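Local atomic coordinates of CADD-like protein of unknown function (Nostoc punctiforme, PDB entry 3B5O), a protein that is of unknown function but resembles CADD, belongs to the heme-oxygenase-like (HO) clan of all-helical proteins and may be an oxidoreductase. Residues S49-E54 with Q219-E224; M115-T120 with A226-S231. All coordinates share one frame; numbering follows the deposited sequence. Where two conformers were deposited one is given.

In the fold
Both interactions use helix 204-230, which meets helix 38-68 in interaction 1 and the start of helix 118-131 in interaction 2. Their centres are about 10 Å apart. Interaction 1 is an aromatic contact in the interior, its centre about 7 Å from that of the chain, whereas interaction 2 is a polar contact at the N-capped start of helix 118-131, its centre about 17 Å from that of the chain. The two touch directly: Trp-221 NE1 lies 2.9 Å from Thr-120 OG1, a probable hydrogen bond, and Glu-224 CB packs at 3.7 Å on Ala-119 CB. In addition, Ile-50 CD1 comes within 3.6 Å of Pro-116 N. The four segments thus form one continuous patch of a helical bundle.

Interaction 1 (S49-E54 with Q219-E224); sequences SIFPKE and QVWWQE
Phe-51 and Trp-221 meet in the buried interior of the helical bundle, where helix 38-68 faces helix 204-230; between 49-54 and 219-224 they are the two residues that touch. The backbones stay well apart, with 10.5 Å between Phe-51 CA and Trp-221 CA, and two large aromatic side chains bridge the gap.

The contact is apolar. The far rim of the indole benzo ring does the touching: Trp-221 CH2 lies 3.7 Å from Phe-51 CB, and Trp-221 CZ3 lies 3.9 Å from Phe-51 CD2, so the tryptophan reaches the root of the phenylalanine side chain as well as one side of its ring. The two rings are steeply inclined to each other, with 54° between their planes and 5.1 Å between the centroids of the phenyl and the six-membered indole ring. Both side chains set out toward the opposite helix with CG anti to the backbone N (chi1 -166° for Phe-51 and 175° for Trp-221), which carries the rings into the space between the backbones.

Within helix 204-230 a second aromatic pair adjoins the first. Trp-221 CZ3 sits 3.8 Å above one face of the Trp-222 ring, displaced toward its rim, so the same corner of the benzo ring that meets Phe-51 also rests on the next indole.

The polar edge of Trp-221 is buried but satisfied, because NE1 hydrogen-bonds to Thr-120 OG1 on helix 118-131. This bond probably limits how far the indole can turn.

Around the pair, Leu-123 of helix 118-131 touches both side chains, Tyr-48 of helix 38-68 packs on Trp-221, and Met-214 and Met-218, farther back along helix 204-230, touch Phe-51. The contact therefore lies where three helices of the bundle, 38-68, 118-131 and 204-230, come together.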
loop_
_atom_site.group_PDB
_atom_site.type_symbol
_atom_site.label_atom_id
_atom_site.label_comp_id
_atom_site.label_asym_id
_atom_site.label_seq_id
_atom_site.Cartn_x
_atom_site.Cartn_y
_atom_site.Cartn_z
ATOM N N SER A 49 -5.132 5.688 5.692
ATOM C CA SER A 49 -6.331 4.957 5.335
ATOM C C SER A 49 -6.836 5.233 3.918
ATOM O O SER A 49 -7.531 4.405 3.334
ATOM C CB SER A 49 -7.430 5.223 6.356
ATOM O OG SER A 49 -8.006 6.499 6.215
ATOM N N ILE A 50 -6.509 6.394 3.386
ATOM C CA ILE A 50 -6.938 6.760 2.050
ATOM C C ILE A 50 -6.305 5.828 1.026
ATOM O O ILE A 50 -6.899 5.527 -0.007
ATOM C CB ILE A 50 -6.584 8.230 1.759
ATOM C CG1 ILE A 50 -7.379 9.154 2.676
ATOM C CG2 ILE A 50 -6.819 8.613 0.274
ATOM C CD1 ILE A 50 -6.943 10.602 2.688
ATOM N N PHE A 51 -5.084 5.390 1.287
ATOM C CA PHE A 51 -4.359 4.629 0.300
ATOM C C PHE A 51 -4.986 3.259 -0.013
ATOM O O PHE A 51 -5.236 2.961 -1.187
ATOM C CB PHE A 51 -2.887 4.579 0.717
ATOM C CG PHE A 51 -1.943 4.121 -0.364
ATOM C CD1 PHE A 51 -2.016 4.624 -1.644
ATOM C CD2 PHE A 51 -0.933 3.242 -0.050
ATOM C CE1 PHE A 51 -1.100 4.214 -2.626
ATOM C CE2 PHE A 51 -0.033 2.831 -1.024
ATOM C CZ PHE A 51 -0.124 3.326 -2.296
ATOM N N PRO A 52 -5.301 2.431 0.993
ATOM C CA PRO A 52 -6.003 1.198 0.649
ATOM C C PRO A 52 -7.309 1.426 -0.089
ATOM O O PRO A 52 -7.665 0.617 -0.961
ATOM C CB PRO A 52 -6.257 0.508 1.991
ATOM C CG PRO A 52 -5.665 1.342 3.023
ATOM C CD PRO A 52 -4.920 2.473 2.413
ATOM N N LYS A 53 -8.039 2.483 0.224
ATOM C CA LYS A 53 -9.260 2.759 -0.538
ATOM C C LYS A 53 -8.902 2.956 -2.005
ATOM O O LYS A 53 -9.384 2.268 -2.930
ATOM C CB LYS A 53 -9.937 4.009 -0.013
ATOM C CG LYS A 53 -11.073 4.508 -0.940
ATOM C CD LYS A 53 -11.677 5.851 -0.525
ATOM C CE LYS A 53 -11.963 5.992 0.960
ATOM N NZ LYS A 53 -13.335 6.528 1.202
ATOM N N GLU A 54 -8.015 3.896 -2.236
ATOM C CA GLU A 54 -7.711 4.256 -3.597
ATOM C C GLU A 54 -7.030 3.161 -4.396
ATOM O O GLU A 54 -7.178 3.106 -5.622
ATOM C CB GLU A 54 -6.879 5.536 -3.607
ATOM C CG GLU A 54 -7.636 6.728 -3.044
ATOM C CD GLU A 54 -8.848 7.067 -3.860
ATOM O OE1 GLU A 54 -8.731 7.262 -5.093
ATOM O OE2 GLU A 54 -9.936 7.074 -3.286
ATOM N N GLN A 219 7.514 5.652 -0.746
ATOM C CA GLN A 219 8.499 6.100 0.234
ATOM C C GLN A 219 8.483 7.607 0.457
ATOM O O GLN A 219 8.521 8.082 1.598
ATOM C CB GLN A 219 9.896 5.584 -0.108
ATOM C CG GLN A 219 10.970 6.230 0.769
ATOM C CD GLN A 219 12.164 5.373 0.990
ATOM O OE1 GLN A 219 12.052 4.270 1.497
ATOM N NE2 GLN A 219 13.337 5.893 0.641
ATOM N N VAL A 220 8.453 8.356 -0.639
ATOM C CA VAL A 220 8.348 9.803 -0.570
ATOM C C VAL A 220 7.133 10.228 0.258
ATOM O O VAL A 220 7.227 11.109 1.090
ATOM C CB VAL A 220 8.360 10.432 -1.997
ATOM C CG1 VAL A 220 7.793 11.845 -1.974
ATOM C CG2 VAL A 220 9.796 10.403 -2.564
ATOM N N TRP A 221 6.005 9.563 0.052
ATOM C CA TRP A 221 4.785 9.845 0.813
ATOM C C TRP A 221 4.966 9.629 2.297
ATOM O O TRP A 221 4.611 10.495 3.099
ATOM C CB TRP A 221 3.642 9.004 0.275
ATOM C CG TRP A 221 2.348 9.076 0.996
ATOM C CD1 TRP A 221 1.554 10.162 1.167
ATOM C CD2 TRP A 221 1.645 7.957 1.535
ATOM N NE1 TRP A 221 0.415 9.800 1.835
ATOM C CE2 TRP A 221 0.425 8.445 2.044
ATOM C CE3 TRP A 221 1.923 6.584 1.622
ATOM C CZ2 TRP A 221 -0.530 7.607 2.607
ATOM C CZ3 TRP A 221 0.995 5.752 2.189
ATOM C CH2 TRP A 221 -0.230 6.271 2.686
ATOM N N TRP A 222 5.528 8.497 2.680
ATOM C CA TRP A 222 5.757 8.253 4.108
ATOM C C TRP A 222 6.631 9.347 4.726
ATOM O O TRP A 222 6.379 9.798 5.832
ATOM C CB TRP A 222 6.398 6.872 4.317
ATOM C CG TRP A 222 5.403 5.756 4.331
ATOM C CD1 TRP A 222 5.134 4.861 3.337
ATOM C CD2 TRP A 222 4.496 5.461 5.388
ATOM N NE1 TRP A 222 4.127 4.004 3.717
ATOM C CE2 TRP A 222 3.717 4.360 4.978
ATOM C CE3 TRP A 222 4.273 6.020 6.656
ATOM C CZ2 TRP A 222 2.749 3.806 5.790
ATOM C CZ3 TRP A 222 3.305 5.469 7.448
ATOM C CH2 TRP A 222 2.556 4.381 7.016
ATOM N N GLN A 223 7.670 9.755 4.001
ATOM C CA GLN A 223 8.566 10.802 4.477
ATOM C C GLN A 223 7.819 12.124 4.626
ATOM O O GLN A 223 7.949 12.832 5.634
ATOM C CB GLN A 223 9.760 10.937 3.537
ATOM C CG GLN A 223 10.627 9.691 3.538
ATOM C CD GLN A 223 11.702 9.681 2.488
ATOM O OE1 GLN A 223 11.545 10.243 1.400
ATOM N NE2 GLN A 223 12.828 9.010 2.811
ATOM N N GLU A 224 6.989 12.448 3.638
ATOM C CA GLU A 224 6.287 13.718 3.659
ATOM C C GLU A 224 5.195 13.724 4.702
ATOM O O GLU A 224 4.936 14.765 5.342
ATOM C CB GLU A 224 5.693 14.020 2.275
ATOM C CG GLU A 224 6.732 14.323 1.250
ATOM C CD GLU A 224 6.212 14.333 -0.177
ATOM O OE1 GLU A 224 5.054 13.969 -0.378
ATOM O OE2 GLU A 224 6.987 14.710 -1.056
#

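Interaction 2 (M115-T120 with A226-S231); sequences MPSVAT and AQEAIS
Glu-228, near the C-terminal end of helix 204-230, hydrogen-bonds to the N-cap residue Ser-117 and the first-turn amide of Ala-119 at the start of helix 118-131, a polar helix-to-helix contact at the partly buried periphery of the all-helical fold. Ser-117 OG accepts a nearly straight capping bond from Thr-120 N (3.2 Å, 168°). The Glu-228 carboxylate bonds to the same helix start through both oxygens. Its OE2 takes Ala-119 N at 2.9 Å, met on the syn side and 22° out of the carboxylate plane. OE1 accepts from Ser-117 OG through its syn lone pair at 2.7 Å, and also hydrogen-bonds to Tyr-43 OH of helix 38-68. With chi2 at 180° the glutamate chain is extended beyond CG, long enough to span the gap between the helices. The N-terminal end of helix 118-131 probably favours the negative charge of the Glu-228 carboxylate. Replacing Glu-228 with an alanine would probably leave Ala-119 N without its acceptor and deprive Ser-117 OG and Tyr-43 of their shared partner, weakening the tie between the helices. Beside the bonded amide, the methyl CB of Ala-119 closes against the carboxylate, 3.2 Å from Glu-228 OE2.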
loop_
_atom_site.group_PDB
_atom_site.type_symbol
_atom_site.label_atom_id
_atom_site.label_comp_id
_atom_site.label_asym_id
_atom_site.label_seq_id
_atom_site.Cartn_x
_atom_site.Cartn_y
_atom_site.Cartn_z
HETATM N N MSE A 115 -9.998 14.072 3.893
HETATM C CA MSE A 115 -9.525 14.581 2.598
HETATM C C MSE A 115 -8.017 14.359 2.583
HETATM O O MSE A 115 -7.333 14.570 3.595
HETATM C CB MSE A 115 -9.789 16.080 2.381
HETATM C CG MSE A 115 -11.221 16.438 2.014
HETATM SE SE MSE A 115 -11.867 15.648 0.399
HETATM C CE MSE A 115 -11.114 16.438 -0.656
ATOM N N PRO A 116 -7.487 13.972 1.430
ATOM C CA PRO A 116 -6.040 13.859 1.323
ATOM C C PRO A 116 -5.337 15.170 1.623
ATOM O O PRO A 116 -5.774 16.249 1.194
ATOM C CB PRO A 116 -5.801 13.452 -0.119
ATOM C CG PRO A 116 -7.069 13.145 -0.692
ATOM C CD PRO A 116 -8.163 13.671 0.159
ATOM N N SER A 117 -4.245 15.042 2.369
ATOM C CA SER A 117 -3.353 16.146 2.605
ATOM C C SER A 117 -2.579 16.535 1.342
ATOM O O SER A 117 -2.671 15.877 0.301
ATOM C CB SER A 117 -2.377 15.768 3.720
ATOM O OG SER A 117 -1.489 14.752 3.251
ATOM N N VAL A 118 -1.768 17.582 1.430
ATOM C CA VAL A 118 -0.877 17.896 0.321
ATOM C C VAL A 118 -0.091 16.645 -0.087
ATOM O O VAL A 118 0.001 16.327 -1.274
ATOM C CB VAL A 118 0.084 19.056 0.669
ATOM C CG1 VAL A 118 1.132 19.266 -0.391
ATOM C CG2 VAL A 118 -0.697 20.385 0.882
ATOM N N ALA A 119 0.530 15.984 0.893
ATOM C CA ALA A 119 1.357 14.803 0.585
ATOM C C ALA A 119 0.544 13.658 -0.024
ATOM O O ALA A 119 0.977 13.017 -0.980
ATOM C CB ALA A 119 2.077 14.299 1.833
ATOM N N THR A 120 -0.619 13.372 0.541
ATOM C CA THR A 120 -1.435 12.276 0.038
ATOM C C THR A 120 -2.000 12.578 -1.341
ATOM O O THR A 120 -2.026 11.702 -2.219
ATOM C CB THR A 120 -2.494 11.900 1.035
ATOM O OG1 THR A 120 -1.840 11.640 2.293
ATOM C CG2 THR A 120 -3.294 10.664 0.584
ATOM N N ALA A 226 5.254 12.025 7.532
ATOM C CA ALA A 226 5.916 12.209 8.826
ATOM C C ALA A 226 6.177 13.700 9.125
ATOM O O ALA A 226 5.955 14.164 10.250
ATOM C CB ALA A 226 7.224 11.407 8.881
ATOM N N GLN A 227 6.628 14.449 8.124
ATOM C CA GLN A 227 6.839 15.885 8.272
ATOM C C GLN A 227 5.529 16.637 8.487
ATOM O O GLN A 227 5.452 17.514 9.351
ATOM C CB GLN A 227 7.620 16.440 7.081
ATOM C CG GLN A 227 7.829 17.954 7.107
ATOM C CD GLN A 227 8.504 18.442 8.371
ATOM O OE1 GLN A 227 8.190 19.526 8.877
ATOM N NE2 GLN A 227 9.425 17.641 8.901
ATOM N N GLU A 228 4.490 16.310 7.724
ATOM C CA GLU A 228 3.198 16.942 7.952
ATOM C C GLU A 228 2.744 16.729 9.387
ATOM O O GLU A 228 2.279 17.664 10.048
ATOM C CB GLU A 228 2.134 16.395 6.990
ATOM C CG GLU A 228 2.290 16.870 5.597
ATOM C CD GLU A 228 1.232 16.319 4.645
ATOM O OE1 GLU A 228 0.528 15.341 4.994
ATOM O OE2 GLU A 228 1.161 16.873 3.536
ATOM N N ALA A 229 2.884 15.493 9.868
ATOM C CA ALA A 229 2.391 15.137 11.190
ATOM C C ALA A 229 3.120 15.951 12.247
ATOM O O ALA A 229 2.487 16.564 13.111
ATOM C CB ALA A 229 2.545 13.662 11.440
ATOM N N ILE A 230 4.445 15.977 12.169
ATOM C CA ILE A 230 5.231 16.636 13.234
ATOM C C ILE A 230 5.129 18.167 13.186
ATOM O O ILE A 230 5.297 18.848 14.219
ATOM C CB ILE A 230 6.700 16.169 13.174
ATOM C CG1 ILE A 230 7.359 16.277 14.566
ATOM C CG2 ILE A 230 7.495 16.935 12.129
ATOM C CD1 ILE A 230 6.803 15.258 15.551
ATOM N N SER A 231 4.839 18.710 12.005
ATOM C CA SER A 231 4.766 20.165 11.793
ATOM C C SER A 231 3.596 20.841 12.500
ATOM O O SER A 231 3.564 22.066 12.597
ATOM C CB SER A 231 4.677 20.493 10.296
ATOM O OG SER A 231 3.369 20.301 9.789
#